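Local coordinates for putrescine aminotransferase (Halomonas elongata DSM 2581, PDB 6GWI), which probably transfers amino groups between amines such as putrescine and keto or aldehyde acceptors, using bound pyridoxal-5'-phosphate, at residues G64-V69 against S288-L292; D349-L354 against I427-D433; S360-I366 against A439-D444; L375-L381 against D417-P423. All blocks are in the same frame, centred on the assembly; numbering follows the deposited sequence.

Contacts 2, 3 and 4 form one continuous block of packing, while contact 1 lies apart, its centre about 22 Å from that of contact 2 and about 34 Å from that of contact 3. Contacts 2 and 3 both use helix 429-450 but do not touch (nearest atoms about 7 Å apart), and the strand pair of contact 4 packs against both: Leu375 reaches Leu350 and Leu354 of contact 2, and Leu381 CD2 meets Leu443 CD2 of contact 3 at 3.6 Å. Two of the contacts approach the cofactor without touching it. The side chains of Ser288 in contact 1 and Met376 in contact 4 each lie about 9 Å from a bound pyridoxal-5'-phosphate.

Contact 1 (G64-V69 against S288-L292); sequences GRRELV and SSGYL
Leu68 sets its CD1 methyl squarely over one face of the Tyr291 ring, 3.5 Å from the ring centroid and 9° off the normal, a close CH-pi contact. With Leu68 CG anti to its carbonyl carbon (chi1 -64°), the branch crosses the ring at about a right angle, and Leu68 CB also rests on the ring, 3.7 Å from Tyr291 CD2. Val69 CG2 touches more loosely at the ring edge. The phenol oxygen reaches the start of helix 66-78, where the N-cap residue Arg65 gives its backbone N-H to Tyr291 OH at 3.0 Å in a nearly straight bond (174°). Tyr291 OH is also hydrogen-bonded to Gly62 O. The other side of the contact is more open: the bent Arg65 chain turns away from the ring and grips Glu67 side-on, NE and NH2 both on OE1, with Glu340 as a further salt-bridge partner. The turn 288-291, type I', lies against the second subunit, whose His323 bonds to Gly290 O and whose Pro80 packs on Tyr291. Since it accepts from Arg65 N, the buried phenol oxygen probably donates its own proton to the Gly62 carbonyl, which leaves this polar atom satisfied.

Contact 2 (D349-L354 against I427-D433); sequences DLGPYL and IRREEID
The ring of Tyr353 and the guanidinium of Arg429 lie nearly parallel, their planes 13° apart. Arg429 CG sits over the ring face, 3.9 Å from the centroid, in a CH-pi contact, and farther along the extended chain the guanidinium has Tyr353 CD1 over one of its own faces, offset toward the rim. The ring edge meets Ile432 CG2 and Asp433 OD1; the guanidinium edge meets Asp349. There Asp349 OD1 takes NH2 of Arg429 at 2.6 Å and, weakly, NE at 2.8 Å. This salt bridge is bent, the NH2 donor coming from above the carboxylate plane. Tyr353 CG stands anti to its backbone N (chi1 -174°), which carries the ring across to helix 429-450, where Tyr353 OH donates to Asp433 OD1 at 2.7 Å on the syn side. Arg357 NE bonds to Tyr353 OH and forms a salt bridge with Asp433 OD1, so its charge probably helps keep the Asp433 carboxylate ionised. Away from the charged groups the contact turns apolar. Leu350 CD2 meets Ile432 CD1 at 4.2 Å, Leu354 CD1 lies against Ile432 CG2, and Leu350 CD1 comes up to the carbonyl oxygen of Ile427. The two helical segments run in nearly the same direction, at 25° with their axes 10.5 Å apart. Helices 342-359 and 429-450 thus pack side by side, and Leu350 and Leu354 also touch Leu375, just ahead of strand 376-381 in the antiparallel sheet.

Contact 3 (S360-I366 against A439-D444); sequences SLVDHPI and ARRALD
Ser360 begins the contact by accepting Arg440 NH2 on its backbone O at 2.9 Å; the bond is straight at hydrogen (167°) and lies in the guanidinium plane, yet the donor stands above the carbonyl plane. Ser360 OG bonds to Arg357 O. Next, Leu361 lays CD2 over one face of the same guanidinium, 3.6 Å from Arg440 NH2, and touches Leu443 CD1. The type I turn 361-364 then brings Asp363 to the guanidinium edge, where OD2 forms only a long salt bridge with Arg440 NH1 (3.8 Å). His364, with CG anti to its backbone N (chi1 -169°), projects to the helix. Its ring is sandwiched between Pro365 CD and Leu443 CB, the latter 3.6 Å from the centroid. NE2 donates to Asp444 OD1 at 2.7 Å, meeting the anti side of a carboxylate turned just 15° from the ring. ND1 accepts Ile366 N, consistent with the proton on NE2, and the two bonds together hold the ring's rotation. An alanine in place of His364 would probably leave Asp444 without this donor and open a gap between Pro365 and Leu443. Finally, Ile366 CD1 reaches Leu443 CD2. This is a His-carboxylate hydrogen bond that ties the connection between helix 342-359 and strand 367-373 to helix 429-450, one of the helices packed on the antiparallel sheet.

Contact 4 (L375-L381 against D417-P423); sequences LMGALEL and DTMIISP
Strands 376-381 and 418-421 pair antiparallel at 163°, with Gly377-Ile421 and Leu379-Met419 as hydrogen-bonded pairs and Ala378-Ile420 and Glu380-Thr418 as non-hydrogen-bonded pairs. Each hydrogen-bonded pair closes with two bonds, such as Leu379 N to Met419 O at 2.9 Å, and beyond them Leu381 N donates to Asp417 O almost along the C=O axis. Gly377 leaves room for Ile421 CG1, which a CB there would crowd. On the sheet face of Leu379 and Met419 the packing is apolar: their CB atoms meet at 4.2 Å, and the bent Met419 chain brings SD to 4.0 Å from Leu381 CD1. On the other face Ala378 CB touches Thr418 CG2 at 4.0 Å. Thr418 OG1, anti to its carbonyl carbon (chi1 -55°), donates to Glu380 OE1 at 2.8 Å on the syn side. The Glu380 chain, bent at chi2, folds across to meet it. Both carboxylate oxygens have further partners: OE1 pairs with Arg390, OE2 with Arg371 and Tyr184. A leucine in place of Glu380 would probably leave Arg390 and Arg371 without their carboxylate mate and Thr418 OG1 without its acceptor. With two arginines balancing its charge and the hydroxyls of Thr418 and Tyr184 bonded to its oxygens, the buried carboxylate is likely to stay ionised.

Contact 1 (G64-V69 against S288-L292)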
# COMPACT_ATOMS: atom_id res chain seq x y z
N GLY B 64 15.49 13.76 -12.48
CA GLY B 64 16.69 13.57 -13.28
C GLY B 64 17.93 13.15 -12.53
O GLY B 64 19.04 13.34 -13.05
N ARG B 65 17.80 12.57 -11.34
CA ARG B 65 18.97 12.10 -10.58
C ARG B 65 19.43 10.77 -11.17
O ARG B 65 18.84 9.72 -10.92
CB ARG B 65 18.66 11.97 -9.10
CG ARG B 65 18.47 13.28 -8.35
CD ARG B 65 19.69 14.21 -8.47
NE ARG B 65 20.95 13.57 -8.06
CZ ARG B 65 21.72 13.97 -7.04
NH1 ARG B 65 21.39 15.01 -6.30
NH2 ARG B 65 22.83 13.31 -6.77
N ARG B 66 20.52 10.82 -11.94
CA ARG B 66 21.02 9.63 -12.61
C ARG B 66 21.33 8.52 -11.61
O ARG B 66 21.10 7.34 -11.90
CB ARG B 66 22.28 9.97 -13.42
CG ARG B 66 22.38 9.23 -14.75
CD ARG B 66 23.76 8.62 -14.96
NE ARG B 66 24.53 9.28 -16.02
CZ ARG B 66 25.84 9.15 -16.17
NH1 ARG B 66 26.46 9.78 -17.17
NH2 ARG B 66 26.55 8.40 -15.34
N GLU B 67 21.83 8.88 -10.42
CA GLU B 67 22.24 7.86 -9.45
C GLU B 67 21.06 7.01 -9.00
O GLU B 67 21.22 5.80 -8.77
CB GLU B 67 22.90 8.51 -8.24
CG GLU B 67 24.20 9.25 -8.54
CD GLU B 67 24.00 10.74 -8.68
OE1 GLU B 67 22.89 11.16 -9.08
OE2 GLU B 67 24.95 11.50 -8.38
N LEU B 68 19.88 7.61 -8.84
CA LEU B 68 18.71 6.84 -8.46
C LEU B 68 18.27 5.91 -9.59
O LEU B 68 17.85 4.78 -9.33
CB LEU B 68 17.57 7.76 -8.05
CG LEU B 68 17.78 8.64 -6.82
CD1 LEU B 68 16.46 9.32 -6.46
CD2 LEU B 68 18.31 7.86 -5.63
N VAL B 69 18.36 6.37 -10.83
CA VAL B 69 18.05 5.52 -11.97
C VAL B 69 19.00 4.33 -12.01
O VAL B 69 18.60 3.18 -12.22
CB VAL B 69 18.10 6.32 -13.28
CG1 VAL B 69 17.71 5.44 -14.46
CG2 VAL B 69 17.20 7.53 -13.20
N SER B 288 12.30 7.85 -0.73
CA SER B 288 12.89 7.45 -2.00
C SER B 288 12.88 8.58 -3.02
O SER B 288 13.08 8.34 -4.21
CB SER B 288 12.13 6.24 -2.56
OG SER B 288 10.77 6.57 -2.80
N SER B 289 12.68 9.82 -2.56
CA SER B 289 12.39 10.95 -3.45
C SER B 289 11.26 10.60 -4.42
O SER B 289 11.16 11.17 -5.51
CB SER B 289 13.63 11.40 -4.22
OG SER B 289 14.50 12.16 -3.40
N GLY B 290 10.40 9.68 -4.02
CA GLY B 290 9.29 9.26 -4.85
C GLY B 290 9.65 8.45 -6.07
O GLY B 290 8.75 8.07 -6.83
N TYR B 291 10.93 8.16 -6.31
CA TYR B 291 11.32 7.46 -7.53
C TYR B 291 10.74 6.05 -7.59
O TYR B 291 10.45 5.55 -8.68
CB TYR B 291 12.84 7.41 -7.65
CG TYR B 291 13.44 8.64 -8.30
CD1 TYR B 291 13.20 9.91 -7.80
CD2 TYR B 291 14.25 8.52 -9.43
CE1 TYR B 291 13.76 11.03 -8.39
CE2 TYR B 291 14.80 9.63 -10.03
CZ TYR B 291 14.55 10.88 -9.51
OH TYR B 291 15.10 11.99 -10.11
N LEU B 292 10.56 5.40 -6.45
CA LEU B 292 9.88 4.11 -6.42
C LEU B 292 9.09 4.02 -5.12
O LEU B 292 9.49 4.63 -4.12
CB LEU B 292 10.86 2.93 -6.54
CG LEU B 292 11.50 2.69 -7.91
CD1 LEU B 292 12.44 1.50 -7.85
CD2 LEU B 292 10.45 2.48 -9.01

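Contact 2 (D349-L354 against I427-D433)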
# COMPACT_ATOMS: atom_id res chain seq x y z
N ASP B 349 20.51 27.14 4.47
CA ASP B 349 20.61 27.92 3.24
C ASP B 349 19.24 28.14 2.62
O ASP B 349 18.74 29.27 2.64
CB ASP B 349 21.57 27.22 2.27
CG ASP B 349 21.64 27.90 0.92
OD1 ASP B 349 21.14 29.04 0.80
OD2 ASP B 349 22.18 27.29 -0.03
N LEU B 350 18.61 27.11 2.06
CA LEU B 350 17.41 27.31 1.27
C LEU B 350 16.21 27.68 2.14
O LEU B 350 15.37 28.48 1.73
CB LEU B 350 17.12 26.05 0.44
CG LEU B 350 18.27 25.65 -0.49
CD1 LEU B 350 18.01 24.29 -1.12
CD2 LEU B 350 18.50 26.71 -1.57
N GLY B 351 16.12 27.11 3.34
CA GLY B 351 15.04 27.41 4.24
C GLY B 351 14.98 28.88 4.61
O GLY B 351 13.97 29.56 4.40
N PRO B 352 16.07 29.40 5.19
CA PRO B 352 16.12 30.84 5.48
C PRO B 352 15.95 31.71 4.24
O PRO B 352 15.33 32.77 4.33
CB PRO B 352 17.50 31.02 6.12
CG PRO B 352 17.78 29.69 6.76
CD PRO B 352 17.19 28.67 5.82
N TYR B 353 16.47 31.28 3.09
CA TYR B 353 16.34 32.09 1.89
C TYR B 353 14.88 32.13 1.43
O TYR B 353 14.36 33.20 1.09
CB TYR B 353 17.23 31.54 0.78
CG TYR B 353 17.25 32.41 -0.45
CD1 TYR B 353 18.04 33.54 -0.51
CD2 TYR B 353 16.45 32.11 -1.55
CE1 TYR B 353 18.06 34.35 -1.63
CE2 TYR B 353 16.46 32.90 -2.67
CZ TYR B 353 17.27 34.02 -2.71
OH TYR B 353 17.28 34.82 -3.83
N LEU B 354 14.21 30.98 1.42
CA LEU B 354 12.78 30.96 1.15
C LEU B 354 12.03 31.87 2.11
O LEU B 354 11.16 32.64 1.70
CB LEU B 354 12.24 29.53 1.24
CG LEU B 354 10.71 29.40 1.17
CD1 LEU B 354 10.20 29.87 -0.18
CD2 LEU B 354 10.26 27.98 1.46
N ILE B 427 16.17 22.62 -4.81
CA ILE B 427 15.80 23.81 -5.57
C ILE B 427 16.90 24.85 -5.42
O ILE B 427 17.47 25.03 -4.33
CB ILE B 427 14.44 24.35 -5.11
CG1 ILE B 427 13.96 25.46 -6.04
CG2 ILE B 427 14.52 24.85 -3.67
CD1 ILE B 427 12.52 25.92 -5.79
N ARG B 428 17.19 25.55 -6.50
CA ARG B 428 18.22 26.58 -6.47
C ARG B 428 17.61 27.91 -6.03
O ARG B 428 16.40 28.12 -6.09
CB ARG B 428 18.87 26.75 -7.85
CG ARG B 428 19.88 25.68 -8.22
CD ARG B 428 20.49 25.99 -9.58
NE ARG B 428 21.92 25.68 -9.63
CZ ARG B 428 22.87 26.43 -9.07
NH1 ARG B 428 22.55 27.53 -8.40
NH2 ARG B 428 24.14 26.07 -9.18
N ARG B 429 18.48 28.80 -5.56
CA ARG B 429 18.02 30.10 -5.09
C ARG B 429 17.35 30.89 -6.21
O ARG B 429 16.33 31.55 -5.99
CB ARG B 429 19.19 30.88 -4.49
CG ARG B 429 19.53 30.44 -3.09
CD ARG B 429 20.70 31.23 -2.55
NE ARG B 429 20.87 31.04 -1.12
CZ ARG B 429 21.56 31.86 -0.34
NH1 ARG B 429 22.15 32.93 -0.86
NH2 ARG B 429 21.66 31.62 0.96
N GLU B 430 17.93 30.85 -7.42
CA GLU B 430 17.29 31.52 -8.55
C GLU B 430 15.93 30.90 -8.84
O GLU B 430 15.01 31.60 -9.28
CB GLU B 430 18.20 31.45 -9.78
CG GLU B 430 18.87 30.10 -10.03
CD GLU B 430 20.28 30.02 -9.44
OE1 GLU B 430 20.43 30.18 -8.21
OE2 GLU B 430 21.24 29.81 -10.22
N GLU B 431 15.78 29.59 -8.60
CA GLU B 431 14.49 28.94 -8.80
C GLU B 431 13.50 29.30 -7.70
O GLU B 431 12.29 29.39 -7.97
CB GLU B 431 14.69 27.42 -8.89
CG GLU B 431 15.41 27.00 -10.18
CD GLU B 431 15.97 25.60 -10.13
OE1 GLU B 431 16.04 25.00 -9.04
OE2 GLU B 431 16.36 25.09 -11.21
N ILE B 432 13.97 29.53 -6.47
CA ILE B 432 13.08 30.08 -5.44
C ILE B 432 12.62 31.47 -5.83
O ILE B 432 11.45 31.83 -5.63
CB ILE B 432 13.78 30.07 -4.07
CG1 ILE B 432 13.84 28.65 -3.51
CG2 ILE B 432 13.05 31.00 -3.09
CD1 ILE B 432 14.73 28.49 -2.29
N ASP B 433 13.53 32.29 -6.36
CA ASP B 433 13.15 33.62 -6.84
C ASP B 433 12.03 33.53 -7.87
O ASP B 433 11.04 34.27 -7.79
CB ASP B 433 14.37 34.32 -7.45
CG ASP B 433 15.37 34.77 -6.41
OD1 ASP B 433 14.98 34.93 -5.23
OD2 ASP B 433 16.55 34.95 -6.76

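Contact 3 (S360-I366 against A439-D444)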
# COMPACT_ATOMS: atom_id res chain seq x y z
N SER B 360 8.29 38.51 1.65
CA SER B 360 8.02 39.67 0.82
C SER B 360 6.60 39.67 0.26
O SER B 360 6.19 40.67 -0.34
CB SER B 360 9.03 39.74 -0.33
OG SER B 360 8.66 38.87 -1.39
N LEU B 361 5.85 38.59 0.44
CA LEU B 361 4.48 38.50 -0.03
C LEU B 361 3.46 38.95 1.01
O LEU B 361 2.26 39.01 0.69
CB LEU B 361 4.16 37.06 -0.46
CG LEU B 361 4.93 36.53 -1.67
CD1 LEU B 361 4.73 35.03 -1.81
CD2 LEU B 361 4.51 37.25 -2.94
N VAL B 362 3.88 39.27 2.23
CA VAL B 362 2.92 39.61 3.28
C VAL B 362 2.24 40.94 3.00
O VAL B 362 1.12 41.18 3.47
CB VAL B 362 3.61 39.62 4.66
CG1 VAL B 362 4.29 38.29 4.94
CG2 VAL B 362 4.61 40.77 4.76
N ASP B 363 2.89 41.83 2.26
CA ASP B 363 2.32 43.13 1.94
C ASP B 363 1.41 43.10 0.72
O ASP B 363 0.93 44.16 0.30
CB ASP B 363 3.44 44.17 1.75
CG ASP B 363 4.46 43.75 0.71
OD1 ASP B 363 5.63 44.16 0.83
OD2 ASP B 363 4.11 42.98 -0.22
N HIS B 364 1.17 41.93 0.13
CA HIS B 364 0.27 41.85 -1.01
C HIS B 364 -1.16 42.13 -0.57
O HIS B 364 -1.54 41.84 0.56
CB HIS B 364 0.35 40.46 -1.65
CG HIS B 364 -0.34 40.37 -2.97
ND1 HIS B 364 -1.70 40.20 -3.09
CD2 HIS B 364 0.14 40.41 -4.24
CE1 HIS B 364 -2.03 40.15 -4.37
NE2 HIS B 364 -0.93 40.27 -5.09
N PRO B 365 -1.98 42.72 -1.46
CA PRO B 365 -3.34 43.08 -1.05
C PRO B 365 -4.19 41.95 -0.48
O PRO B 365 -5.09 42.23 0.32
CB PRO B 365 -3.95 43.63 -2.36
CG PRO B 365 -2.79 44.04 -3.22
CD PRO B 365 -1.52 43.50 -2.62
N ILE B 366 -3.94 40.68 -0.84
CA ILE B 366 -4.81 39.60 -0.39
C ILE B 366 -4.08 38.54 0.43
O ILE B 366 -4.62 37.47 0.67
CB ILE B 366 -5.54 38.93 -1.58
CG1 ILE B 366 -4.55 38.35 -2.59
CG2 ILE B 366 -6.51 39.91 -2.24
CD1 ILE B 366 -5.17 37.34 -3.55
N ALA B 439 4.29 33.37 -8.02
CA ALA B 439 3.23 33.43 -7.01
C ALA B 439 2.61 34.82 -6.97
O ALA B 439 1.38 34.97 -6.99
CB ALA B 439 3.80 33.05 -5.64
N ARG B 440 3.45 35.86 -6.93
CA ARG B 440 2.93 37.22 -6.83
C ARG B 440 2.09 37.57 -8.06
O ARG B 440 1.04 38.21 -7.95
CB ARG B 440 4.08 38.22 -6.69
CG ARG B 440 3.64 39.64 -6.41
CD ARG B 440 4.83 40.58 -6.30
NE ARG B 440 5.77 40.19 -5.25
CZ ARG B 440 5.70 40.56 -3.98
NH1 ARG B 440 4.73 41.36 -3.55
NH2 ARG B 440 6.62 40.14 -3.12
N ARG B 441 2.55 37.16 -9.24
CA ARG B 441 1.79 37.40 -10.46
C ARG B 441 0.41 36.76 -10.38
O ARG B 441 -0.59 37.39 -10.74
CB ARG B 441 2.57 36.87 -11.67
CG ARG B 441 2.02 37.27 -13.02
CD ARG B 441 3.02 36.94 -14.13
NE ARG B 441 4.33 37.54 -13.87
CZ ARG B 441 5.47 37.13 -14.42
NH1 ARG B 441 5.48 36.10 -15.26
NH2 ARG B 441 6.60 37.74 -14.11
N ALA B 442 0.34 35.52 -9.89
CA ALA B 442 -0.95 34.85 -9.74
C ALA B 442 -1.78 35.53 -8.66
O ALA B 442 -3.01 35.64 -8.80
CB ALA B 442 -0.74 33.38 -9.41
N LEU B 443 -1.15 35.97 -7.58
CA LEU B 443 -1.88 36.69 -6.54
C LEU B 443 -2.44 38.00 -7.09
O LEU B 443 -3.60 38.34 -6.83
CB LEU B 443 -0.97 36.96 -5.35
CG LEU B 443 -0.56 35.76 -4.50
CD1 LEU B 443 0.56 36.16 -3.56
CD2 LEU B 443 -1.74 35.20 -3.72
N ASP B 444 -1.64 38.73 -7.86
CA ASP B 444 -2.14 39.94 -8.52
C ASP B 444 -3.37 39.63 -9.35
O ASP B 444 -4.40 40.32 -9.25
CB ASP B 444 -1.05 40.55 -9.40
CG ASP B 444 0.13 41.09 -8.60
OD1 ASP B 444 -0.02 41.28 -7.38
OD2 ASP B 444 1.19 41.33 -9.21

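Contact 4 (L375-L381 against D417-P423)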
# COMPACT_ATOMS: atom_id res chain seq x y z
N LEU B 375 11.62 23.97 3.81
CA LEU B 375 11.06 24.21 2.48
C LEU B 375 9.59 23.78 2.41
O LEU B 375 9.14 23.18 1.43
CB LEU B 375 11.89 23.50 1.41
CG LEU B 375 13.26 24.14 1.15
CD1 LEU B 375 14.09 23.30 0.21
CD2 LEU B 375 13.14 25.57 0.61
N MET B 376 8.83 24.10 3.46
CA MET B 376 7.38 24.06 3.44
C MET B 376 6.88 25.46 3.73
O MET B 376 7.35 26.11 4.68
CB MET B 376 6.83 23.08 4.49
CG MET B 376 5.30 22.93 4.47
SD MET B 376 4.64 21.91 5.80
CE MET B 376 5.55 20.38 5.58
N GLY B 377 5.94 25.95 2.92
CA GLY B 377 5.43 27.29 3.09
C GLY B 377 3.95 27.35 2.78
O GLY B 377 3.39 26.49 2.10
N ALA B 378 3.32 28.40 3.31
CA ALA B 378 1.89 28.60 3.10
C ALA B 378 1.57 30.09 3.10
O ALA B 378 2.25 30.89 3.75
CB ALA B 378 1.06 27.88 4.18
N LEU B 379 0.52 30.44 2.36
CA LEU B 379 -0.07 31.77 2.39
C LEU B 379 -1.55 31.66 2.76
O LEU B 379 -2.23 30.71 2.37
CB LEU B 379 0.03 32.47 1.03
CG LEU B 379 1.39 32.58 0.35
CD1 LEU B 379 1.20 33.11 -1.07
CD2 LEU B 379 2.34 33.47 1.14
N GLU B 380 -2.03 32.65 3.51
CA GLU B 380 -3.44 32.74 3.88
C GLU B 380 -4.05 33.89 3.08
O GLU B 380 -3.68 35.05 3.27
CB GLU B 380 -3.61 32.97 5.38
CG GLU B 380 -3.04 31.87 6.27
CD GLU B 380 -3.83 30.57 6.18
OE1 GLU B 380 -4.77 30.49 5.37
OE2 GLU B 380 -3.51 29.63 6.94
N LEU B 381 -4.97 33.56 2.18
CA LEU B 381 -5.65 34.58 1.39
C LEU B 381 -6.83 35.14 2.19
O LEU B 381 -7.62 34.38 2.76
CB LEU B 381 -6.13 33.99 0.07
CG LEU B 381 -5.07 33.30 -0.80
CD1 LEU B 381 -5.65 32.90 -2.15
CD2 LEU B 381 -3.83 34.18 -0.98
N ASP B 417 -8.69 28.26 1.25
CA ASP B 417 -8.06 29.52 0.88
C ASP B 417 -6.63 29.63 1.41
O ASP B 417 -6.12 30.74 1.62
CB ASP B 417 -8.90 30.69 1.38
CG ASP B 417 -10.15 30.92 0.53
OD1 ASP B 417 -10.28 30.28 -0.53
OD2 ASP B 417 -11.00 31.75 0.93
N THR B 418 -5.97 28.49 1.63
CA THR B 418 -4.57 28.43 2.02
C THR B 418 -3.76 27.90 0.84
O THR B 418 -4.04 26.81 0.33
CB THR B 418 -4.37 27.53 3.24
OG1 THR B 418 -5.22 27.98 4.31
CG2 THR B 418 -2.91 27.54 3.70
N MET B 419 -2.77 28.67 0.40
CA MET B 419 -1.84 28.22 -0.62
C MET B 419 -0.65 27.54 0.05
O MET B 419 -0.23 27.95 1.14
CB MET B 419 -1.35 29.40 -1.47
CG MET B 419 -2.47 30.30 -1.99
SD MET B 419 -3.78 29.43 -2.88
CE MET B 419 -2.87 28.74 -4.26
N ILE B 420 -0.13 26.48 -0.57
CA ILE B 420 0.94 25.69 0.02
C ILE B 420 1.99 25.37 -1.04
O ILE B 420 1.68 25.17 -2.22
CB ILE B 420 0.41 24.38 0.66
CG1 ILE B 420 -0.30 23.52 -0.39
CG2 ILE B 420 -0.52 24.70 1.82
CD1 ILE B 420 -0.70 22.15 0.11
N ILE B 421 3.25 25.31 -0.61
CA ILE B 421 4.35 24.88 -1.46
C ILE B 421 5.22 23.90 -0.68
O ILE B 421 5.29 23.93 0.55
CB ILE B 421 5.22 26.07 -1.96
CG1 ILE B 421 5.77 26.88 -0.78
CG2 ILE B 421 4.40 26.96 -2.89
CD1 ILE B 421 6.93 27.76 -1.16
N SER B 422 5.88 23.02 -1.42
CA SER B 422 6.78 22.00 -0.88
C SER B 422 7.76 21.61 -1.97
O SER B 422 7.71 20.48 -2.48
CB SER B 422 5.99 20.79 -0.37
OG SER B 422 6.86 19.76 0.06
N PRO B 423 8.66 22.50 -2.38
CA PRO B 423 9.48 22.25 -3.57
C PRO B 423 10.56 21.22 -3.29
O PRO B 423 10.82 20.87 -2.13
CB PRO B 423 10.09 23.63 -3.88
CG PRO B 423 10.06 24.36 -2.58
CD PRO B 423 8.86 23.86 -1.83